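Local coordinates for protein uronate isomerase (PDB 2Q01) that catalyses the interconversion of D-glucuronate with D-fructuronate and of D-galacturonate with D-tagaturonate in the pentose and glucuronate pathway, at residues 60-65 / 120-125. Numbering follows the deposited sequence.
Sequences DLLLAP and NHVFSQ
Leu-62 reaches across from helix 58-63 and sets its two methyl groups against Val-122 and Phe-123 of helix 114-126. The contact is wholly apolar. CD2 of Leu-62 lies 4.3 Å from CG1 of Val-122, methyl to methyl. The other branch, CD1 of Leu-62, stands 4.3 Å from CE2 of Phe-123. It meets the ring at the edge, near its plane, so this is not a CH-pi contact over the face. Each branch of the leucine thus meets one of two successive residues of the helix.

The backbones stay well apart, with the CA atoms of Leu-62 and Val-122 at 9.8 Å. Both of these residues direct their CB toward the opposing helix. Phe-123 starts off to the side, and the side chain then swings the ring so that CE2 approaches CD1 of Leu-62. In Val-122 the CG1 methyl lies anti to the backbone N (chi1 177°), which carries it out to CD2 of Leu-62.

The carbonyl O of Asn-120 accepts from Ser-124 N at 3.0 Å and from Ser-124 OG at 2.7 Å. The hydroxyl comes in at a C=O...O angle of 148°, 16° from the carbonyl plane. One carbonyl is therefore gripped twice by the same serine. Phe-123 also has a backbone hydrogen bond with Phe-129, beyond the helix.

Neighbouring helices add to the packing. Leu-62 also touches Trp-100 of helix 96-105 and Ile-145 of helix 138-149. The Phe-123 ring makes an edge-to-face pair with Tyr-141 of helix 138-149.

Both helices belong to the helical part of the chain between strands 37-39 and 165-169, neighbouring parallel strands of this TIM-barrel-clan enzyme. All three touching residues are buried, yet the two segments hide only 87 Å² between them. The chemistry implies a light van der Waals link within a larger hydrophobic cluster of helices, held by methyl and ring-edge packing without a polar bond between the two segments.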
loop_
_atom_site.group_PDB
_atom_site.type_symbol
_atom_site.label_atom_id
_atom_site.label_comp_id
_atom_site.label_asym_id
_atom_site.label_seq_id
_atom_site.Cartn_x
_atom_site.Cartn_y
_atom_site.Cartn_z
ATOM N N ASP B 60 22.305 -7.279 -29.544
ATOM C CA ASP B 60 21.028 -7.318 -30.260
ATOM C C ASP B 60 19.968 -8.230 -29.646
ATOM O O ASP B 60 18.778 -8.047 -29.891
ATOM C CB ASP B 60 21.240 -7.680 -31.731
ATOM C CG ASP B 60 21.219 -6.465 -32.630
ATOM O OD1 ASP B 60 20.359 -6.422 -33.537
ATOM O OD2 ASP B 60 22.044 -5.545 -32.421
ATOM N N LEU B 61 20.402 -9.198 -28.847
ATOM C CA LEU B 61 19.496 -10.163 -28.243
ATOM C C LEU B 61 19.121 -9.784 -26.808
ATOM O O LEU B 61 17.957 -9.903 -26.407
ATOM C CB LEU B 61 20.118 -11.565 -28.292
ATOM C CG LEU B 61 19.395 -12.749 -27.646
ATOM C CD1 LEU B 61 18.168 -13.155 -28.438
ATOM C CD2 LEU B 61 20.342 -13.916 -27.497
ATOM N N LEU B 62 20.108 -9.322 -26.044
ATOM C CA LEU B 62 19.921 -9.102 -24.612
ATOM C C LEU B 62 19.823 -7.632 -24.221
ATOM O O LEU B 62 18.998 -7.269 -23.387
ATOM C CB LEU B 62 21.037 -9.786 -23.805
ATOM C CG LEU B 62 21.159 -11.313 -23.896
ATOM C CD1 LEU B 62 22.566 -11.751 -23.538
ATOM C CD2 LEU B 62 20.131 -12.016 -23.013
ATOM N N LEU B 63 20.659 -6.797 -24.832
ATOM C CA LEU B 63 20.823 -5.409 -24.401
ATOM C C LEU B 63 19.908 -4.403 -25.113
ATOM O O LEU B 63 19.171 -3.665 -24.455
ATOM C CB LEU B 63 22.296 -4.994 -24.514
ATOM C CG LEU B 63 22.705 -3.547 -24.217
ATOM C CD1 LEU B 63 22.331 -3.092 -22.799
ATOM C CD2 LEU B 63 24.198 -3.396 -24.450
ATOM N N ALA B 64 19.974 -4.373 -26.443
ATOM C CA ALA B 64 19.242 -3.392 -27.252
ATOM C C ALA B 64 17.701 -3.454 -27.205
ATOM O O ALA B 64 17.066 -2.404 -27.100
ATOM C CB ALA B 64 19.749 -3.389 -28.703
ATOM N N PRO B 65 17.090 -4.660 -27.287
ATOM C CA PRO B 65 15.627 -4.605 -27.272
ATOM C C PRO B 65 14.967 -4.605 -25.880
ATOM O O PRO B 65 13.741 -4.488 -25.791
ATOM C CB PRO B 65 15.234 -5.865 -28.046
ATOM C CG PRO B 65 16.323 -6.834 -27.756
ATOM C CD PRO B 65 17.571 -6.050 -27.421
ATOM N N ASN B 120 21.323 -13.687 -14.819
ATOM C CA ASN B 120 22.231 -14.709 -14.294
ATOM C C ASN B 120 21.720 -16.131 -14.502
ATOM O O ASN B 120 22.515 -17.060 -14.592
ATOM C CB ASN B 120 22.589 -14.455 -12.826
ATOM C CG ASN B 120 23.556 -13.281 -12.651
ATOM O OD1 ASN B 120 24.473 -13.080 -13.454
ATOM N ND2 ASN B 120 23.357 -12.510 -11.590
ATOM N N HIS B 121 20.398 -16.289 -14.585
ATOM C CA HIS B 121 19.781 -17.541 -15.019
ATOM C C HIS B 121 20.159 -17.812 -16.474
ATOM O O HIS B 121 20.560 -18.921 -16.809
ATOM C CB HIS B 121 18.259 -17.479 -14.837
ATOM C CG HIS B 121 17.536 -18.756 -15.160
ATOM N ND1 HIS B 121 16.794 -19.443 -14.223
ATOM C CD2 HIS B 121 17.403 -19.446 -16.319
ATOM C CE1 HIS B 121 16.258 -20.514 -14.783
ATOM N NE2 HIS B 121 16.615 -20.541 -16.054
ATOM N N VAL B 122 20.050 -16.796 -17.326
ATOM C CA VAL B 122 20.399 -16.925 -18.747
ATOM C C VAL B 122 21.890 -17.245 -18.925
ATOM O O VAL B 122 22.253 -18.131 -19.698
ATOM C CB VAL B 122 20.007 -15.653 -19.554
ATOM C CG1 VAL B 122 20.446 -15.761 -21.007
ATOM C CG2 VAL B 122 18.509 -15.433 -19.498
ATOM N N PHE B 123 22.740 -16.543 -18.178
ATOM C CA PHE B 123 24.186 -16.720 -18.268
ATOM C C PHE B 123 24.632 -18.102 -17.814
ATOM O O PHE B 123 25.452 -18.729 -18.475
ATOM C CB PHE B 123 24.930 -15.656 -17.455
ATOM C CG PHE B 123 24.799 -14.257 -17.997
ATOM C CD1 PHE B 123 24.920 -13.166 -17.145
ATOM C CD2 PHE B 123 24.563 -14.025 -19.347
ATOM C CE1 PHE B 123 24.808 -11.864 -17.628
ATOM C CE2 PHE B 123 24.446 -12.730 -19.838
ATOM C CZ PHE B 123 24.571 -11.648 -18.976
ATOM N N SER B 124 24.077 -18.575 -16.699
ATOM C CA SER B 124 24.504 -19.838 -16.096
ATOM C C SER B 124 23.786 -21.076 -16.627
ATOM O O SER B 124 24.405 -22.134 -16.751
ATOM C CB SER B 124 24.381 -19.784 -14.573
ATOM O OG SER B 124 23.025 -19.724 -14.179
ATOM N N GLN B 125 22.493 -20.953 -16.932
ATOM C CA GLN B 125 21.705 -22.106 -17.384
ATOM C C GLN B 125 21.614 -22.238 -18.904
ATOM O O GLN B 125 21.618 -23.350 -19.427
ATOM C CB GLN B 125 20.288 -22.095 -16.787
ATOM C CG GLN B 125 20.216 -21.919 -15.274
ATOM C CD GLN B 125 20.776 -23.101 -14.518
ATOM O OE1 GLN B 125 21.633 -22.942 -13.651
ATOM N NE2 GLN B 125 20.299 -24.298 -14.847
#